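Local coordinates for PmbA-related protein (Thermotoga maritima, PDB 1VL4) that is of uncertain function but may act as a metallopeptidase, at residues V344-F355 against V422-I433. Residues are numbered along the deposited sequence; the frame is centred on the assembly and turned at random.
Sequences VNLMLMPGEKSF and VGNDVKVSQHTI
Leu346 and Met347 run parallel to Thr432 and Ile433 as neighbouring strands of a mixed sheet, joined by three backbone hydrogen bonds: Leu346 N to His431 O (2.9 Å, 167° at the hydrogen), Ile433 N to Leu346 O, and Leu348 N to Ile433 O. On one face of this pair Ile433 touches both Asn345 and Met347. Its CG1 lies anti to the carbonyl carbon (chi1 -59°), which sends CD1 back along the strand to Asn345 CB at 3.9 Å, while the other branch, CG2, lies against Met347 CG at 3.8 Å. Extended beyond CG, the Met347 chain carries SD past the same methyl and brings CE to Val426 CG1 at 4.2 Å. Cutting Met347 back to an alanine is likely to open a gap on this face, with Ile433 CG2 and Val426 CG1 losing their contacts to SD and CE. Two waters sit 2.7 Å from Asn345 OD1, and one of them also lies 2.7 Å from Gln430 O, bridging the two oxygens; Asn345 ND2 is taken by Leu285 O and Ser294 OG.

Past the strands the chains stay in touch by looser means. Pro350 lays its CB and CG across Val426 CG2, the nearer, CB, at 3.7 Å, and Leu348 CD2 meets Val422 CG1 tip to tip. Weak backbone bonds from Gly351 N to Gly423 O and from Asn424 N to Lys353 O tie the two loops. Near the start of helix 355-362, Asp425 sets OD2 obliquely by Phe355 CD1, the carboxylate being held by Ser436 OG.

Within the C-terminal PmbA/TldA domain, strand 345-348 has antiparallel 282-285 on one flank and parallel 432-434 on the other, with 427-428 beyond that; Leu348 and Thr432 both reach helix 241-247, at Leu244 and Leu245 O.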
ATOM      1  N   VAL A 344      13.877   2.782 -16.500  1.00 14.08           N
ATOM      2  CA  VAL A 344      14.612   1.851 -15.654  1.00 16.16           C
ATOM      3  C   VAL A 344      15.341   2.724 -14.611  1.00 14.52           C
ATOM      4  O   VAL A 344      15.021   2.678 -13.443  1.00 18.55           O
ATOM      5  CB  VAL A 344      15.566   0.946 -16.492  1.00 13.27           C
ATOM      6  CG1 VAL A 344      16.362   0.049 -15.602  1.00 17.61           C
ATOM      7  CG2 VAL A 344      14.742   0.088 -17.518  1.00 17.42           C
ATOM      8  N   ASN A 345      16.319   3.496 -15.059  1.00 13.84           N
ATOM      9  CA  ASN A 345      16.924   4.534 -14.232  1.00 12.48           C
ATOM     10  C   ASN A 345      16.673   5.858 -14.922  1.00 13.66           C
ATOM     11  O   ASN A 345      17.126   6.065 -16.038  1.00 12.67           O
ATOM     12  CB  ASN A 345      18.409   4.332 -14.088  1.00 13.78           C
ATOM     13  CG  ASN A 345      18.773   3.019 -13.365  1.00 17.00           C
ATOM     14  OD1 ASN A 345      18.721   2.951 -12.146  1.00 16.51           O
ATOM     15  ND2 ASN A 345      19.199   1.986 -14.153  1.00 12.61           N
ATOM     16  N   LEU A 346      15.925   6.735 -14.287  1.00 11.93           N
ATOM     17  CA  LEU A 346      15.657   8.025 -14.903  1.00 12.55           C
ATOM     18  C   LEU A 346      16.668   9.025 -14.345  1.00 13.18           C
ATOM     19  O   LEU A 346      16.534   9.426 -13.205  1.00 12.67           O
ATOM     20  CB  LEU A 346      14.237   8.502 -14.615  1.00 13.92           C
ATOM     21  CG  LEU A 346      13.823   9.794 -15.363  1.00 13.79           C
ATOM     22  CD1 LEU A 346      13.733   9.533 -16.842  1.00 21.41           C
ATOM     23  CD2 LEU A 346      12.555  10.330 -14.827  1.00 15.95           C
ATOM     24  N   MET A 347      17.591   9.482 -15.203  1.00 11.78           N
ATOM     25  CA  MET A 347      18.728  10.278 -14.798  1.00 11.10           C
ATOM     26  C   MET A 347      18.728  11.679 -15.379  1.00 10.00           C
ATOM     27  O   MET A 347      18.766  11.852 -16.586  1.00 11.25           O
ATOM     28  CB  MET A 347      20.027   9.580 -15.200  1.00  9.79           C
ATOM     29  CG  MET A 347      21.272  10.334 -14.798  1.00 13.69           C
ATOM     30  SD  MET A 347      22.726   9.343 -14.964  1.00 20.00           S
ATOM     31  CE  MET A 347      23.998  10.450 -14.408  1.00 28.73           C
ATOM     32  N   LEU A 348      18.821  12.664 -14.502  1.00  9.24           N
ATOM     33  CA  LEU A 348      19.145  14.030 -14.919  1.00 12.85           C
ATOM     34  C   LEU A 348      20.652  14.135 -15.030  1.00 14.07           C
ATOM     35  O   LEU A 348      21.377  13.844 -14.076  1.00 15.68           O
ATOM     36  CB  LEU A 348      18.619  15.073 -13.915  1.00 15.89           C
ATOM     37  CG  LEU A 348      19.078  16.517 -14.238  1.00 17.71           C
ATOM     38  CD1 LEU A 348      18.233  16.989 -15.340  1.00 21.45           C
ATOM     39  CD2 LEU A 348      18.926  17.445 -13.088  1.00 24.01           C
ATOM     40  N   MET A 349      21.118  14.544 -16.207  1.00 11.01           N
ATOM     41  CA  MET A 349      22.495  14.521 -16.517  1.00 12.48           C
ATOM     42  C   MET A 349      23.200  15.678 -15.808  1.00 13.77           C
ATOM     43  O   MET A 349      22.723  16.805 -15.882  1.00 13.62           O
ATOM     44  CB  MET A 349      22.668  14.599 -18.021  1.00 11.09           C
ATOM     45  CG  MET A 349      22.053  13.434 -18.813  1.00 17.63           C
ATOM     46  SD  MET A 349      22.485  11.749 -18.260  1.00 18.43           S
ATOM     47  CE  MET A 349      24.142  11.642 -18.703  1.00 17.98           C
ATOM     48  N   PRO A 350      24.351  15.413 -15.143  1.00 11.08           N
ATOM     49  CA  PRO A 350      25.040  16.475 -14.413  1.00 14.25           C
ATOM     50  C   PRO A 350      25.725  17.473 -15.316  1.00 15.37           C
ATOM     51  O   PRO A 350      26.095  17.126 -16.445  1.00 15.96           O
ATOM     52  CB  PRO A 350      26.113  15.716 -13.586  1.00 13.38           C
ATOM     53  CG  PRO A 350      26.454  14.560 -14.407  1.00 18.22           C
ATOM     54  CD  PRO A 350      25.105  14.153 -15.052  1.00 16.57           C
ATOM     55  N   GLY A 351      25.902  18.685 -14.804  1.00 14.13           N
ATOM     56  CA  GLY A 351      26.799  19.644 -15.383  1.00 17.12           C
ATOM     57  C   GLY A 351      28.082  19.631 -14.584  1.00 18.92           C
ATOM     58  O   GLY A 351      28.432  18.614 -14.017  1.00 16.42           O
ATOM     59  N   GLU A 352      28.742  20.781 -14.490  1.00 19.45           N
ATOM     60  CA  GLU A 352      30.128  20.831 -14.003  1.00 24.04           C
ATOM     61  C   GLU A 352      30.304  21.481 -12.637  1.00 23.53           C
ATOM     62  O   GLU A 352      31.402  21.453 -12.081  1.00 25.91           O
ATOM     63  CB  GLU A 352      31.013  21.523 -15.051  1.00 26.06           C
ATOM     64  CG  GLU A 352      30.976  20.801 -16.400  1.00 28.87           C
ATOM     65  CD  GLU A 352      31.827  21.453 -17.487  1.00 36.41           C
ATOM     66  OE1 GLU A 352      32.004  22.697 -17.480  1.00 51.08           O
ATOM     67  OE2 GLU A 352      32.313  20.696 -18.365  1.00 54.77           O
ATOM     68  N   LYS A 353      29.253  22.067 -12.078  1.00 20.83           N
ATOM     69  CA  LYS A 353      29.413  22.800 -10.819  1.00 19.11           C
ATOM     70  C   LYS A 353      29.194  21.900  -9.595  1.00 18.40           C
ATOM     71  O   LYS A 353      28.276  21.095  -9.543  1.00 16.66           O
ATOM     72  CB  LYS A 353      28.445  23.975 -10.767  1.00 18.38           C
ATOM     73  CG  LYS A 353      28.620  25.069 -11.855  1.00 27.39           C
ATOM     74  CD  LYS A 353      29.926  25.756 -11.754  1.00 32.57           C
ATOM     75  CE  LYS A 353      29.924  27.155 -12.437  1.00 42.10           C
ATOM     76  NZ  LYS A 353      29.405  27.120 -13.827  1.00 38.64           N
ATOM     77  N   SER A 354      30.022  22.058  -8.571  1.00 16.51           N
ATOM     78  CA  SER A 354      29.764  21.380  -7.319  1.00 13.86           C
ATOM     79  C   SER A 354      28.605  22.082  -6.617  1.00 14.93           C
ATOM     80  O   SER A 354      28.183  23.174  -7.019  1.00 12.66           O
ATOM     81  CB  SER A 354      30.994  21.453  -6.432  1.00 15.62           C
ATOM     82  OG  SER A 354      31.209  22.791  -6.073  1.00  8.78           O
ATOM     83  N   PHE A 355      28.107  21.462  -5.546  1.00 16.16           N
ATOM     84  CA  PHE A 355      27.104  22.109  -4.714  1.00 15.43           C
ATOM     85  C   PHE A 355      27.562  23.486  -4.204  1.00 13.69           C
ATOM     86  O   PHE A 355      26.825  24.493  -4.245  1.00 11.76           O
ATOM     87  CB  PHE A 355      26.729  21.194  -3.549  1.00 16.81           C
ATOM     88  CG  PHE A 355      25.573  21.691  -2.757  1.00 17.74           C
ATOM     89  CD1 PHE A 355      24.281  21.369  -3.108  1.00 14.64           C
ATOM     90  CD2 PHE A 355      25.772  22.501  -1.673  1.00 17.33           C
ATOM     91  CE1 PHE A 355      23.225  21.860  -2.378  1.00 19.18           C
ATOM     92  CE2 PHE A 355      24.716  22.983  -0.941  1.00 18.33           C
ATOM     93  CZ  PHE A 355      23.444  22.655  -1.290  1.00 17.41           C
ATOM     94  N   VAL A 422      23.069  23.015 -13.457  1.00 11.67           N
ATOM     95  CA  VAL A 422      23.002  21.632 -12.987  1.00 13.06           C
ATOM     96  C   VAL A 422      24.357  21.260 -12.382  1.00 11.79           C
ATOM     97  O   VAL A 422      25.394  21.498 -12.974  1.00 13.84           O
ATOM     98  CB  VAL A 422      22.628  20.680 -14.146  1.00 11.11           C
ATOM     99  CG1 VAL A 422      22.469  19.245 -13.690  1.00 12.16           C
ATOM    100  CG2 VAL A 422      21.319  21.177 -14.840  1.00 10.51           C
ATOM    101  N   GLY A 423      24.307  20.631 -11.222  1.00  9.92           N
ATOM    102  CA  GLY A 423      25.503  20.221 -10.470  1.00 12.51           C
ATOM    103  C   GLY A 423      26.107  18.919 -10.939  1.00 10.68           C
ATOM    104  O   GLY A 423      25.595  18.250 -11.845  1.00  9.94           O
ATOM    105  N   ASN A 424      27.163  18.519 -10.247  1.00 13.89           N
ATOM    106  CA  ASN A 424      27.882  17.313 -10.585  1.00 15.61           C
ATOM    107  C   ASN A 424      27.818  16.336  -9.395  1.00 16.28           C
ATOM    108  O   ASN A 424      28.534  15.354  -9.351  1.00 17.81           O
ATOM    109  CB  ASN A 424      29.321  17.659 -11.034  1.00 12.78           C
ATOM    110  CG  ASN A 424      30.175  18.173  -9.885  1.00 20.29           C
ATOM    111  OD1 ASN A 424      29.755  18.169  -8.741  1.00 17.77           O
ATOM    112  ND2 ASN A 424      31.373  18.624 -10.196  1.00 28.20           N
ATOM    113  N   ASP A 425      26.949  16.617  -8.427  1.00 17.40           N
ATOM    114  CA  ASP A 425      26.812  15.816  -7.211  1.00 16.65           C
ATOM    115  C   ASP A 425      25.663  14.849  -7.408  1.00 16.14           C
ATOM    116  O   ASP A 425      24.637  14.943  -6.761  1.00 15.21           O
ATOM    117  CB  ASP A 425      26.589  16.679  -5.950  1.00 18.56           C
ATOM    118  CG  ASP A 425      25.404  17.635  -6.079  1.00 19.79           C
ATOM    119  OD1 ASP A 425      25.066  17.999  -7.222  1.00 13.79           O
ATOM    120  OD2 ASP A 425      24.831  18.030  -5.040  1.00 16.01           O
ATOM    121  N   VAL A 426      25.888  13.891  -8.297  1.00 14.89           N
ATOM    122  CA  VAL A 426      24.884  12.901  -8.665  1.00 15.09           C
ATOM    123  C   VAL A 426      24.661  11.892  -7.537  1.00 16.74           C
ATOM    124  O   VAL A 426      25.613  11.416  -6.919  1.00 16.59           O
ATOM    125  CB  VAL A 426      25.331  12.156  -9.928  1.00 16.31           C
ATOM    126  CG1 VAL A 426      24.357  10.989 -10.236  1.00 21.81           C
ATOM    127  CG2 VAL A 426      25.424  13.134 -11.087  1.00 21.07           C
ATOM    128  N   LYS A 427      23.393  11.649  -7.214  1.00 12.45           N
ATOM    129  CA  LYS A 427      22.998  10.680  -6.227  1.00 11.79           C
ATOM    130  C   LYS A 427      21.954   9.757  -6.874  1.00 13.82           C
ATOM    131  O   LYS A 427      21.150  10.170  -7.709  1.00 12.86           O
ATOM    132  CB  LYS A 427      22.418  11.348  -4.971  1.00 13.78           C
ATOM    133  CG  LYS A 427      22.044  10.376  -3.856  1.00 16.06           C
ATOM    134  CD  LYS A 427      21.872  11.025  -2.527  1.00 16.25           C
ATOM    135  CE  LYS A 427      21.230  10.094  -1.485  1.00 23.04           C
ATOM    136  NZ  LYS A 427      22.055   8.935  -1.068  1.00 17.37           N
ATOM    137  N   VAL A 428      21.962   8.501  -6.452  1.00 15.08           N
ATOM    138  CA  VAL A 428      21.058   7.491  -7.006  1.00 14.08           C
ATOM    139  C   VAL A 428      19.933   7.157  -6.007  1.00 17.46           C
ATOM    140  O   VAL A 428      20.163   7.029  -4.784  1.00 21.38           O
ATOM    141  CB  VAL A 428      21.887   6.216  -7.355  1.00 12.20           C
ATOM    142  CG1 VAL A 428      20.954   5.055  -7.785  1.00 18.11           C
ATOM    143  CG2 VAL A 428      22.809   6.480  -8.393  1.00 15.78           C
ATOM    144  N   SER A 429      18.700   7.020  -6.503  1.00 16.52           N
ATOM    145  CA  SER A 429      17.615   6.548  -5.696  1.00 17.44           C
ATOM    146  C   SER A 429      17.104   5.259  -6.364  1.00 18.62           C
ATOM    147  O   SER A 429      17.833   4.618  -7.123  1.00 15.89           O
ATOM    148  CB  SER A 429      16.494   7.607  -5.609  1.00 19.36           C
ATOM    149  OG  SER A 429      15.581   7.285  -4.599  1.00 20.58           O
ATOM    150  N   GLN A 430      15.844   4.927  -6.137  1.00 19.20           N
ATOM    151  CA  GLN A 430      15.279   3.668  -6.593  1.00 20.49           C
ATOM    152  C   GLN A 430      15.093   3.599  -8.076  1.00 19.53           C
ATOM    153  O   GLN A 430      15.454   2.595  -8.703  1.00 18.00           O
ATOM    154  CB  GLN A 430      13.934   3.400  -5.901  1.00 24.71           C
ATOM    155  CG  GLN A 430      14.121   3.140  -4.413  1.00 34.91           C
ATOM    156  CD  GLN A 430      12.949   2.383  -3.805  1.00 42.59           C
ATOM    157  OE1 GLN A 430      11.938   2.116  -4.474  1.00 53.45           O
ATOM    158  NE2 GLN A 430      13.092   2.007  -2.546  1.00 48.98           N
ATOM    159  N   HIS A 431      14.495   4.649  -8.632  1.00 17.67           N
ATOM    160  CA  HIS A 431      14.210   4.714 -10.051  1.00 19.98           C
ATOM    161  C   HIS A 431      14.682   6.030 -10.691  1.00 17.64           C
ATOM    162  O   HIS A 431      14.484   6.254 -11.869  1.00 17.50           O
ATOM    163  CB  HIS A 431      12.700   4.534 -10.259  1.00 25.56           C
ATOM    164  CG  HIS A 431      12.105   3.434  -9.423  1.00 34.77           C
ATOM    165  ND1 HIS A 431      12.229   2.096  -9.750  1.00 33.05           N
ATOM    166  CD2 HIS A 431      11.430   3.474  -8.244  1.00 40.50           C
ATOM    167  CE1 HIS A 431      11.632   1.363  -8.824  1.00 44.26           C
ATOM    168  NE2 HIS A 431      11.144   2.171  -7.894  1.00 43.53           N
ATOM    169  N   THR A 432      15.259   6.908  -9.887  1.00 15.59           N
ATOM    170  CA  THR A 432      15.730   8.211 -10.326  1.00 13.22           C
ATOM    171  C   THR A 432      17.173   8.396  -9.866  1.00 14.75           C
ATOM    172  O   THR A 432      17.648   7.782  -8.897  1.00 14.76           O
ATOM    173  CB  THR A 432      14.841   9.356  -9.802  1.00 16.11           C
ATOM    174  OG1 THR A 432      14.742   9.297  -8.385  1.00 16.11           O
ATOM    175  CG2 THR A 432      13.437   9.296 -10.372  1.00 19.17           C
ATOM    176  N   ILE A 433      17.899   9.212 -10.626  1.00 14.10           N
ATOM    177  CA  ILE A 433      19.279   9.573 -10.373  1.00 13.25           C
ATOM    178  C   ILE A 433      19.461  11.016 -10.746  1.00 13.22           C
ATOM    179  O   ILE A 433      19.008  11.427 -11.818  1.00 12.18           O
ATOM    180  CB  ILE A 433      20.179   8.778 -11.284  1.00 13.65           C
ATOM    181  CG1 ILE A 433      19.960   7.259 -11.041  1.00 13.59           C
ATOM    182  CG2 ILE A 433      21.634   9.244 -11.156  1.00 12.85           C
ATOM    183  CD1 ILE A 433      20.871   6.421 -11.914  1.00 15.38           C
TER
HETATM  184  O   HOH W   1      17.347   1.499 -10.356  1.00  7.15           O
HETATM  185  O   HOH W   2      17.660   4.744 -10.482  1.00  9.82           O